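PDB 3NA7: HP0958, which probably acts in flagellar biogenesis and export as a chaperone and post-transcriptional regulator, joining a long coiled-coil hairpin to a zinc-ribbon domain. Local coordinates for residues 95-98 with 99-103; 182-185 with 186-190; 146-149 with 150-154; 171-174 with 175-179. One frame throughout, in Å; residues are numbered along the deposited sequence.

Contact 1 (95-98 with 99-103); sequences LNIE and EDIAK
Asn96 and Glu99 stand side by side on one flank of helix 91-171, one turn apart and pointing the same way, and a water lies between their polar ends. Asn96 OD1 lies 3.9 Å from Glu99 OE2, too far for a hydrogen bond, and the amide and carboxylate planes are turned 61° apart. Water 1 is 2.7 Å from Asn96 OD1 and 2.5 Å from Glu99 OE2; it has more acceptors in reach than protons to give, so which of the two it serves stays open. Glu99 reaches it with CG anti to the backbone N (chi1 -175°) and the chain extended beyond. Its other oxygen, OE1, takes a hydrogen bond from Gln80 NE2. The Asn96 side chain also lies about 3 Å from a bound magnesium ion.

Among the backbone bonds, the four i to i+4 links run from Glu99 N to Leu95 O through to Ala102 N to Glu98 O. The last is the longest, at 3.2 Å. Beside them Asp100 turns its carboxylate back over the preceding turn, leaving OD2 3.1 Å from Asn96 O; both are acceptors, so no bond forms.

The apolar contribution is one pair. Ile97 CG2 meets Ile101 CD1 at 4.0 Å, the two side chains crossing at a slant on an exposed flank, while the same CD1 also lies 3.2 Å from Ile97 O.

The opposite helix of the hairpin, 24-85, packs along this turn: Leu95 touches Met83, Glu98 lies on Lys75 and Ile79, Ala102 rests on Ile76, and the Glu99-Gln80 bond ties the two antiparallel arms together.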
loop_
_atom_site.group_PDB
_atom_site.type_symbol
_atom_site.label_atom_id
_atom_site.label_comp_id
_atom_site.label_asym_id
_atom_site.label_seq_id
_atom_site.Cartn_x
_atom_site.Cartn_y
_atom_site.Cartn_z
ATOM N N LEU A 95 -58.641 27.851 5.600
ATOM C CA LEU A 95 -58.054 27.076 4.522
ATOM C C LEU A 95 -56.887 27.794 3.874
ATOM O O LEU A 95 -56.009 27.128 3.322
ATOM C CB LEU A 95 -59.097 26.704 3.457
ATOM C CG LEU A 95 -60.178 25.692 3.846
ATOM C CD1 LEU A 95 -61.323 25.715 2.844
ATOM C CD2 LEU A 95 -59.608 24.297 3.975
ATOM N N ASN A 96 -56.873 29.129 3.924
ATOM C CA ASN A 96 -55.772 29.894 3.312
ATOM C C ASN A 96 -54.489 29.578 4.079
ATOM O O ASN A 96 -53.405 29.547 3.506
ATOM C CB ASN A 96 -56.042 31.407 3.324
ATOM C CG ASN A 96 -55.939 32.049 1.928
ATOM O OD1 ASN A 96 -54.857 32.409 1.449
ATOM N ND2 ASN A 96 -57.103 32.214 1.276
ATOM N N ILE A 97 -54.650 29.337 5.379
ATOM C CA ILE A 97 -53.555 29.086 6.297
ATOM C C ILE A 97 -53.107 27.618 6.196
ATOM O O ILE A 97 -51.910 27.338 6.142
ATOM C CB ILE A 97 -53.941 29.530 7.733
ATOM C CG1 ILE A 97 -54.003 31.070 7.791
ATOM C CG2 ILE A 97 -52.969 28.980 8.770
ATOM C CD1 ILE A 97 -54.468 31.663 9.119
ATOM N N GLU A 98 -54.074 26.700 6.139
ATOM C CA GLU A 98 -53.838 25.288 5.819
ATOM C C GLU A 98 -52.992 25.199 4.550
ATOM O O GLU A 98 -51.985 24.482 4.480
ATOM C CB GLU A 98 -55.180 24.614 5.543
ATOM C CG GLU A 98 -55.504 23.364 6.363
ATOM C CD GLU A 98 -54.440 22.297 6.277
ATOM O OE1 GLU A 98 -53.329 22.523 6.810
ATOM O OE2 GLU A 98 -54.718 21.220 5.699
ATOM N N GLU A 99 -53.410 25.956 3.552
ATOM C CA GLU A 99 -52.726 26.001 2.283
ATOM C C GLU A 99 -51.328 26.573 2.454
ATOM O O GLU A 99 -50.374 26.059 1.877
ATOM C CB GLU A 99 -53.537 26.823 1.286
ATOM C CG GLU A 99 -52.982 26.852 -0.116
ATOM C CD GLU A 99 -53.430 28.090 -0.853
ATOM O OE1 GLU A 99 -53.047 28.271 -2.027
ATOM O OE2 GLU A 99 -54.158 28.907 -0.237
ATOM N N ASP A 100 -51.196 27.621 3.263
ATOM C CA ASP A 100 -49.866 28.221 3.503
ATOM C C ASP A 100 -48.819 27.282 4.113
ATOM O O ASP A 100 -47.656 27.342 3.737
ATOM C CB ASP A 100 -50.000 29.482 4.349
ATOM C CG ASP A 100 -50.353 30.701 3.518
ATOM O OD1 ASP A 100 -49.879 30.802 2.353
ATOM O OD2 ASP A 100 -51.081 31.560 4.046
ATOM N N ILE A 101 -49.233 26.428 5.046
ATOM C CA ILE A 101 -48.346 25.415 5.633
ATOM C C ILE A 101 -47.923 24.433 4.549
ATOM O O ILE A 101 -46.749 24.074 4.435
ATOM C CB ILE A 101 -49.022 24.680 6.851
ATOM C CG1 ILE A 101 -48.875 25.495 8.141
ATOM C CG2 ILE A 101 -48.425 23.305 7.092
ATOM C CD1 ILE A 101 -50.139 26.161 8.594
ATOM N N ALA A 102 -48.891 24.008 3.749
ATOM C CA ALA A 102 -48.636 23.052 2.685
ATOM C C ALA A 102 -47.707 23.633 1.616
ATOM O O ALA A 102 -46.841 22.930 1.124
ATOM C CB ALA A 102 -49.947 22.585 2.073
ATOM N N LYS A 103 -47.889 24.910 1.269
ATOM C CA LYS A 103 -46.955 25.644 0.385
ATOM C C LYS A 103 -45.541 25.666 0.926
ATOM O O LYS A 103 -44.592 25.468 0.171
ATOM C CB LYS A 103 -47.399 27.092 0.172
ATOM C CG LYS A 103 -48.121 27.361 -1.154
ATOM C CD LYS A 103 -48.812 28.753 -1.150
ATOM C CE LYS A 103 -48.688 29.464 -2.508
ATOM N NZ LYS A 103 -48.929 28.550 -3.675
HETATM O O HOH W 1 -52.825 30.764 0.849
#

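Contact 2 (182-185 with 186-190); sequences ERIR and RWAKN
Trp187 folds its indole back over the preceding turn, where the carbonyl of Ile184 lies against one face of the ring. Its CG sits between the backbone N and the carbonyl carbon (chi1 70°), a rotamer that turns the ring toward Ile184. Ile184 O stands 3.4 Å above the ring plane, offset toward the rim, with Ala188 CB over the same face. That oxygen also accepts the N-H of Ala188 at 2.8 Å and, weakly, that of Trp187.

Ile184 sends CG2 forward along the helix, anti to its own N, and this methyl meets Ala188 CB at 3.9 Å. It also grazes Trp187 CZ2, giving a small apolar patch beside the ring.

On another flank Arg185 runs extended from CG to NE and brings its guanidinium back to Glu182. Arg185 NH1 binds Glu182 OE2 at 2.8 Å, using the syn lone pair of the carboxylate, with the partner only 14° out of the guanidinium plane. Lys189 leaves the helix with positive phi (51°), yet its N still bonds Arg185 O, and its bent side chain returns NZ to Arg186 O at 3.1 Å.

The last turn is closed by main-chain bonds and the lysine, with the salt bridge one turn earlier. Lys166 adds a long, weak ion pair to Glu182 and sits close to the like-charged Arg185; two cations beside one carboxylate would probably favour its ionised form.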
loop_
_atom_site.group_PDB
_atom_site.type_symbol
_atom_site.label_atom_id
_atom_site.label_comp_id
_atom_site.label_asym_id
_atom_site.label_seq_id
_atom_site.Cartn_x
_atom_site.Cartn_y
_atom_site.Cartn_z
ATOM N N GLU A 182 24.349 -22.681 5.611
ATOM C CA GLU A 182 22.923 -22.689 5.199
ATOM C C GLU A 182 21.928 -22.904 6.340
ATOM O O GLU A 182 20.915 -22.239 6.394
ATOM C CB GLU A 182 22.663 -23.645 4.041
ATOM C CG GLU A 182 23.345 -23.196 2.731
ATOM C CD GLU A 182 22.704 -21.942 2.106
ATOM O OE1 GLU A 182 21.460 -21.834 2.073
ATOM O OE2 GLU A 182 23.445 -21.066 1.630
ATOM N N ARG A 183 22.235 -23.778 7.288
ATOM C CA ARG A 183 21.325 -23.965 8.430
ATOM C C ARG A 183 21.086 -22.642 9.190
ATOM O O ARG A 183 19.957 -22.317 9.553
ATOM C CB ARG A 183 21.861 -25.052 9.363
ATOM C CG ARG A 183 21.031 -25.284 10.641
ATOM C CD ARG A 183 21.503 -26.561 11.375
ATOM N NE ARG A 183 22.910 -26.467 11.775
ATOM C CZ ARG A 183 23.617 -27.432 12.365
ATOM N NH1 ARG A 183 23.079 -28.619 12.650
ATOM N NH2 ARG A 183 24.881 -27.202 12.676
ATOM N N ILE A 184 22.151 -21.872 9.400
ATOM C CA ILE A 184 22.019 -20.580 10.075
ATOM C C ILE A 184 21.335 -19.535 9.192
ATOM O O ILE A 184 20.514 -18.740 9.662
ATOM C CB ILE A 184 23.369 -20.109 10.707
ATOM C CG1 ILE A 184 23.613 -20.908 12.000
ATOM C CG2 ILE A 184 23.348 -18.586 10.967
ATOM C CD1 ILE A 184 25.067 -21.323 12.301
ATOM N N ARG A 185 21.646 -19.558 7.903
ATOM C CA ARG A 185 21.074 -18.599 6.962
ATOM C C ARG A 185 19.534 -18.698 6.830
ATOM O O ARG A 185 18.841 -17.682 6.612
ATOM C CB ARG A 185 21.763 -18.736 5.605
ATOM C CG ARG A 185 21.267 -17.757 4.579
ATOM C CD ARG A 185 22.165 -17.695 3.373
ATOM N NE ARG A 185 21.426 -17.167 2.226
ATOM C CZ ARG A 185 21.151 -17.836 1.105
ATOM N NH1 ARG A 185 21.565 -19.085 0.926
ATOM N NH2 ARG A 185 20.475 -17.226 0.140
ATOM N N ARG A 186 19.005 -19.914 6.974
ATOM C CA ARG A 186 17.561 -20.135 7.009
ATOM C C ARG A 186 16.846 -19.086 7.867
ATOM O O ARG A 186 15.910 -18.424 7.387
ATOM C CB ARG A 186 17.252 -21.537 7.528
ATOM C CG ARG A 186 15.818 -21.959 7.337
ATOM C CD ARG A 186 15.646 -23.419 7.679
ATOM N NE ARG A 186 14.241 -23.775 7.869
ATOM C CZ ARG A 186 13.404 -24.097 6.882
ATOM N NH1 ARG A 186 13.810 -24.109 5.612
ATOM N NH2 ARG A 186 12.150 -24.421 7.159
ATOM N N TRP A 187 17.298 -18.919 9.113
ATOM C CA TRP A 187 16.690 -17.950 10.041
ATOM C C TRP A 187 17.385 -16.588 10.073
ATOM O O TRP A 187 16.721 -15.563 10.212
ATOM C CB TRP A 187 16.550 -18.525 11.469
ATOM C CG TRP A 187 17.872 -18.715 12.221
ATOM C CD1 TRP A 187 18.625 -19.860 12.288
ATOM C CD2 TRP A 187 18.575 -17.732 13.011
ATOM N NE1 TRP A 187 19.748 -19.646 13.059
ATOM C CE2 TRP A 187 19.738 -18.358 13.520
ATOM C CE3 TRP A 187 18.331 -16.389 13.342
ATOM C CZ2 TRP A 187 20.661 -17.681 14.323
ATOM C CZ3 TRP A 187 19.249 -15.721 14.155
ATOM C CH2 TRP A 187 20.402 -16.364 14.620
ATOM N N ALA A 188 18.712 -16.570 9.954
ATOM C CA ALA A 188 19.481 -15.338 10.182
ATOM C C ALA A 188 19.723 -14.503 8.922
ATOM O O ALA A 188 20.145 -13.349 9.004
ATOM C CB ALA A 188 20.808 -15.674 10.867
ATOM N N LYS A 189 19.443 -15.095 7.766
ATOM C CA LYS A 189 19.645 -14.458 6.448
ATOM C C LYS A 189 21.062 -13.876 6.258
ATOM O O LYS A 189 22.061 -14.613 6.309
ATOM C CB LYS A 189 18.555 -13.407 6.116
ATOM C CG LYS A 189 17.230 -13.530 6.878
ATOM C CD LYS A 189 16.311 -14.617 6.341
ATOM C CE LYS A 189 14.946 -14.529 7.037
ATOM N NZ LYS A 189 14.231 -15.842 7.013
ATOM N N ASN A 190 21.156 -12.566 6.047
ATOM C CA ASN A 190 22.444 -11.957 5.763
ATOM C C ASN A 190 23.079 -11.333 6.992
ATOM O O ASN A 190 23.983 -10.509 6.878
ATOM C CB ASN A 190 22.344 -10.959 4.611
ATOM C CG ASN A 190 21.909 -11.613 3.314
ATOM O OD1 ASN A 190 22.370 -12.708 2.946
ATOM N ND2 ASN A 190 21.007 -10.944 2.608
#

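Contact 3 (146-149 with 150-154); sequences SLVE and NEVKN
This is a local i to i+4 contact within helix 91-171, in the long coiled-coil hairpin, with one flank turned to helix 24-85 and much of the rest at the surface. Leu147 and Glu151 carry the outer side of it. They run alongside each other, pointing the same way, and Leu147 CD1 touches Glu151 CG at 3.8 Å. Leu147 places its CG anti to the backbone N (chi1 -179°), which swings the branch forward toward the next turn. Glu151 CG, set beside the backbone N (chi1 -73°), meets the leucine and lies 3.3 Å from Leu147 O; the bend at chi2 comes only beyond it.

On the inner side Val148 CG1 and Val152 CG2 are 4.3 Å apart, a loose apolar contact. Val152 CG2 comes closer, 3.3 Å, to Val148 O, since this branch lies beside the backbone N.

The backbone bonds differ from one end to the other. Asn150 N reaches Ser146 O only weakly, at 3.4 Å, whereas Glu151 N meets Leu147 O at 2.8 Å with an almost straight N-H angle of 173°. Lys153 N bonds Glu149 O. Just upstream the helix is kinked: the N atoms of Ser146 and Leu147 make no bond to the turn before.

Both valines pack against the partner helix, Val148 on Arg31 and Leu34, Val152 on Ile27 and Arg31, while Glu151 and Lys30 form a long, weak ion pair. Apolar residues four apart facing the other arm, edged by charged side chains, are what an antiparallel coiled coil presents, here beside a kink in one of its helices.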
loop_
_atom_site.group_PDB
_atom_site.type_symbol
_atom_site.label_atom_id
_atom_site.label_comp_id
_atom_site.label_asym_id
_atom_site.label_seq_id
_atom_site.Cartn_x
_atom_site.Cartn_y
_atom_site.Cartn_z
ATOM N N SER A 146 9.090 1.195 -20.926
ATOM C CA SER A 146 10.061 0.558 -21.836
ATOM C C SER A 146 11.418 0.399 -21.141
ATOM O O SER A 146 11.948 -0.719 -21.035
ATOM C CB SER A 146 10.182 1.335 -23.162
ATOM O OG SER A 146 11.033 0.657 -24.083
ATOM N N LEU A 147 11.935 1.519 -20.639
ATOM C CA LEU A 147 13.210 1.582 -19.938
ATOM C C LEU A 147 13.212 0.829 -18.607
ATOM O O LEU A 147 14.129 0.043 -18.316
ATOM C CB LEU A 147 13.598 3.051 -19.693
ATOM C CG LEU A 147 14.930 3.347 -18.974
ATOM C CD1 LEU A 147 16.153 2.749 -19.728
ATOM C CD2 LEU A 147 15.120 4.855 -18.703
ATOM N N VAL A 148 12.202 1.094 -17.786
ATOM C CA VAL A 148 12.140 0.476 -16.476
ATOM C C VAL A 148 12.337 -1.037 -16.599
ATOM O O VAL A 148 13.163 -1.614 -15.882
ATOM C CB VAL A 148 10.825 0.800 -15.754
ATOM C CG1 VAL A 148 10.558 -0.218 -14.602
ATOM C CG2 VAL A 148 10.852 2.214 -15.251
ATOM N N GLU A 149 11.604 -1.660 -17.523
ATOM C CA GLU A 149 11.627 -3.121 -17.673
ATOM C C GLU A 149 12.945 -3.676 -18.253
ATOM O O GLU A 149 13.345 -4.800 -17.930
ATOM C CB GLU A 149 10.368 -3.622 -18.405
ATOM C CG GLU A 149 9.079 -3.183 -17.667
ATOM C CD GLU A 149 7.808 -3.951 -18.048
ATOM O OE1 GLU A 149 7.479 -4.050 -19.261
ATOM O OE2 GLU A 149 7.117 -4.427 -17.111
ATOM N N ASN A 150 13.616 -2.866 -19.068
ATOM C CA ASN A 150 14.949 -3.177 -19.580
ATOM C C ASN A 150 15.980 -3.103 -18.467
ATOM O O ASN A 150 16.830 -3.987 -18.338
ATOM C CB ASN A 150 15.326 -2.199 -20.705
ATOM C CG ASN A 150 16.728 -2.441 -21.250
ATOM O OD1 ASN A 150 17.102 -3.572 -21.616
ATOM N ND2 ASN A 150 17.515 -1.367 -21.318
ATOM N N GLU A 151 15.884 -2.037 -17.666
ATOM C CA GLU A 151 16.726 -1.824 -16.489
ATOM C C GLU A 151 16.615 -2.966 -15.494
ATOM O O GLU A 151 17.617 -3.428 -14.968
ATOM C CB GLU A 151 16.338 -0.518 -15.784
ATOM C CG GLU A 151 16.763 0.751 -16.530
ATOM C CD GLU A 151 18.087 1.319 -16.050
ATOM O OE1 GLU A 151 18.117 2.534 -15.722
ATOM O OE2 GLU A 151 19.084 0.558 -15.997
ATOM N N VAL A 152 15.384 -3.381 -15.221
ATOM C CA VAL A 152 15.103 -4.487 -14.329
ATOM C C VAL A 152 15.676 -5.800 -14.899
ATOM O O VAL A 152 16.322 -6.550 -14.178
ATOM C CB VAL A 152 13.577 -4.586 -14.014
ATOM C CG1 VAL A 152 13.221 -5.871 -13.297
ATOM C CG2 VAL A 152 13.118 -3.393 -13.155
ATOM N N LYS A 153 15.468 -6.053 -16.186
ATOM C CA LYS A 153 16.032 -7.245 -16.827
ATOM C C LYS A 153 17.572 -7.338 -16.679
ATOM O O LYS A 153 18.098 -8.391 -16.311
ATOM C CB LYS A 153 15.606 -7.319 -18.289
ATOM C CG LYS A 153 15.978 -8.646 -18.992
ATOM C CD LYS A 153 15.495 -8.652 -20.442
ATOM C CE LYS A 153 16.221 -7.605 -21.302
ATOM N NZ LYS A 153 17.568 -8.094 -21.709
ATOM N N ASN A 154 18.280 -6.238 -16.940
ATOM C CA ASN A 154 19.736 -6.171 -16.727
ATOM C C ASN A 154 20.151 -6.476 -15.294
ATOM O O ASN A 154 21.200 -7.073 -15.072
ATOM C CB ASN A 154 20.288 -4.801 -17.098
ATOM C CG ASN A 154 20.287 -4.553 -18.587
ATOM O OD1 ASN A 154 20.539 -5.457 -19.376
ATOM N ND2 ASN A 154 20.004 -3.310 -18.981
#

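Contact 4 (171-174 with 175-179); sequences EKTE and PKIYS
Glu174 and Ile177 meet where the chain enters helix 175-188, and the glutamate can be followed outward from its root. Its CB lies 3.7 Å from Ile177 CG1. With CG anti to the backbone N (chi1 -178°), the chain heads over the start of the helix, and Glu174 CG touches Lys176 CG at 3.6 Å, the two side chains crossing at a slant. Beyond the bend at chi2 (93°) the carboxylate stands off the helix start; Glu174 OE2 is 4.2 Å from Pro175 CD. The other oxygen, OE1, is 5.1 Å from Lys176 NZ, not in contact, though the opposite charges may attract weakly.

Thr173 makes the second side-chain contact. Its methyl CG2 packs on Ile177 CG2 at 3.9 Å, the two side chains meeting at about a right angle, while OG1 hydrogen-bonds Leu169 O in the preceding helix. Thr173 also rests on Gln9 and Ile13 of helix 4-22, and Ile177 on His6 and Leu10 of the same helix, so the turn is seated against it.

The carbonyl of Glu174 does the rest. Tyr178 N bonds to Glu174 O at 3.1 Å and nearly straight (170°), and Ile177 N adds a weak bond to the same oxygen. Glu174 at the N-cap with Pro175, which has no N-H to offer, in the first turn is a familiar helix start, here following the short link from helix 91-171.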
loop_
_atom_site.group_PDB
_atom_site.type_symbol
_atom_site.label_atom_id
_atom_site.label_comp_id
_atom_site.label_asym_id
_atom_site.label_seq_id
_atom_site.Cartn_x
_atom_site.Cartn_y
_atom_site.Cartn_z
ATOM N N GLU A 171 30.925 -25.179 -4.710
ATOM C CA GLU A 171 31.441 -26.410 -5.239
ATOM C C GLU A 171 32.820 -26.705 -4.673
ATOM O O GLU A 171 33.177 -27.877 -4.534
ATOM C CB GLU A 171 31.467 -26.330 -6.779
ATOM C CG GLU A 171 31.643 -27.661 -7.495
ATOM C CD GLU A 171 33.090 -27.959 -7.836
ATOM O OE1 GLU A 171 33.654 -27.207 -8.654
ATOM O OE2 GLU A 171 33.661 -28.952 -7.308
ATOM N N LYS A 172 33.572 -25.655 -4.331
ATOM C CA LYS A 172 34.899 -25.788 -3.736
ATOM C C LYS A 172 34.862 -25.825 -2.209
ATOM O O LYS A 172 35.912 -25.875 -1.583
ATOM C CB LYS A 172 35.825 -24.623 -4.137
ATOM C CG LYS A 172 36.036 -24.353 -5.616
ATOM C CD LYS A 172 36.980 -23.159 -5.749
ATOM C CE LYS A 172 36.668 -22.266 -6.959
ATOM N NZ LYS A 172 37.027 -22.885 -8.277
ATOM N N THR A 173 33.676 -25.767 -1.605
ATOM C CA THR A 173 33.561 -25.677 -0.132
ATOM C C THR A 173 33.181 -27.027 0.492
ATOM O O THR A 173 32.285 -27.706 0.006
ATOM C CB THR A 173 32.510 -24.616 0.309
ATOM O OG1 THR A 173 32.724 -23.393 -0.400
ATOM C CG2 THR A 173 32.615 -24.340 1.765
ATOM N N GLU A 174 33.873 -27.409 1.564
ATOM C CA GLU A 174 33.555 -28.626 2.303
ATOM C C GLU A 174 32.032 -28.671 2.554
ATOM O O GLU A 174 31.464 -27.724 3.116
ATOM C CB GLU A 174 34.335 -28.644 3.611
ATOM C CG GLU A 174 34.136 -29.884 4.469
ATOM C CD GLU A 174 35.168 -30.967 4.209
ATOM O OE1 GLU A 174 36.358 -30.606 4.111
ATOM O OE2 GLU A 174 34.792 -32.169 4.115
ATOM N N PRO A 175 31.366 -29.752 2.117
ATOM C CA PRO A 175 29.901 -29.766 2.191
ATOM C C PRO A 175 29.374 -29.533 3.591
ATOM O O PRO A 175 28.399 -28.786 3.754
ATOM C CB PRO A 175 29.538 -31.147 1.662
ATOM C CG PRO A 175 30.641 -31.426 0.664
ATOM C CD PRO A 175 31.881 -30.915 1.373
ATOM N N LYS A 176 30.041 -30.094 4.595
ATOM C CA LYS A 176 29.662 -29.838 5.992
ATOM C C LYS A 176 29.720 -28.359 6.406
ATOM O O LYS A 176 28.932 -27.926 7.228
ATOM C CB LYS A 176 30.512 -30.667 6.960
ATOM C CG LYS A 176 31.893 -30.084 7.294
ATOM C CD LYS A 176 32.331 -30.454 8.704
ATOM C CE LYS A 176 33.467 -29.548 9.220
ATOM N NZ LYS A 176 34.826 -30.065 8.900
ATOM N N ILE A 177 30.688 -27.615 5.871
ATOM C CA ILE A 177 30.897 -26.211 6.218
ATOM C C ILE A 177 29.785 -25.336 5.606
ATOM O O ILE A 177 29.225 -24.449 6.263
ATOM C CB ILE A 177 32.268 -25.729 5.671
ATOM C CG1 ILE A 177 33.454 -26.381 6.435
ATOM C CG2 ILE A 177 32.349 -24.205 5.649
ATOM C CD1 ILE A 177 33.558 -26.033 7.924
ATOM N N TYR A 178 29.498 -25.600 4.334
ATOM C CA TYR A 178 28.436 -24.960 3.606
ATOM C C TYR A 178 27.082 -25.117 4.305
ATOM O O TYR A 178 26.344 -24.134 4.466
ATOM C CB TYR A 178 28.394 -25.586 2.238
ATOM C CG TYR A 178 27.223 -25.203 1.406
ATOM C CD1 TYR A 178 26.998 -23.884 1.012
ATOM C CD2 TYR A 178 26.357 -26.183 0.958
ATOM C CE1 TYR A 178 25.911 -23.565 0.201
ATOM C CE2 TYR A 178 25.298 -25.891 0.186
ATOM C CZ TYR A 178 25.063 -24.595 -0.197
ATOM O OH TYR A 178 23.963 -24.394 -0.991
ATOM N N SER A 179 26.800 -26.345 4.746
ATOM C CA SER A 179 25.533 -26.708 5.378
ATOM C C SER A 179 25.357 -26.075 6.731
ATOM O O SER A 179 24.239 -25.824 7.172
ATOM C CB SER A 179 25.446 -28.219 5.543
ATOM O OG SER A 179 25.221 -28.805 4.284
#

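How the contacts relate
The four contacts follow the chain in the order 1, 3, 4, 2, spread over an elongated molecule. Contacts 1 and 3 share helix 91-171, with centres 76 Å apart on opposite sides of the chain's centre; contact 1 lies at the end of the hairpin where a magnesium ion is bound nearby. Contact 4 opens helix 175-188 and contact 2 closes it, their segments adjoining in sequence with centres 15 Å apart. Contact 3 lies 31 Å from contact 2, centre to centre. The zinc ion, held by Cys201, Cys204, Cys225 and Cys228, is about 7 Å from the Trp187 side chain, so contact 2 borders the ribbon, 85 Å from contact 1 between centres.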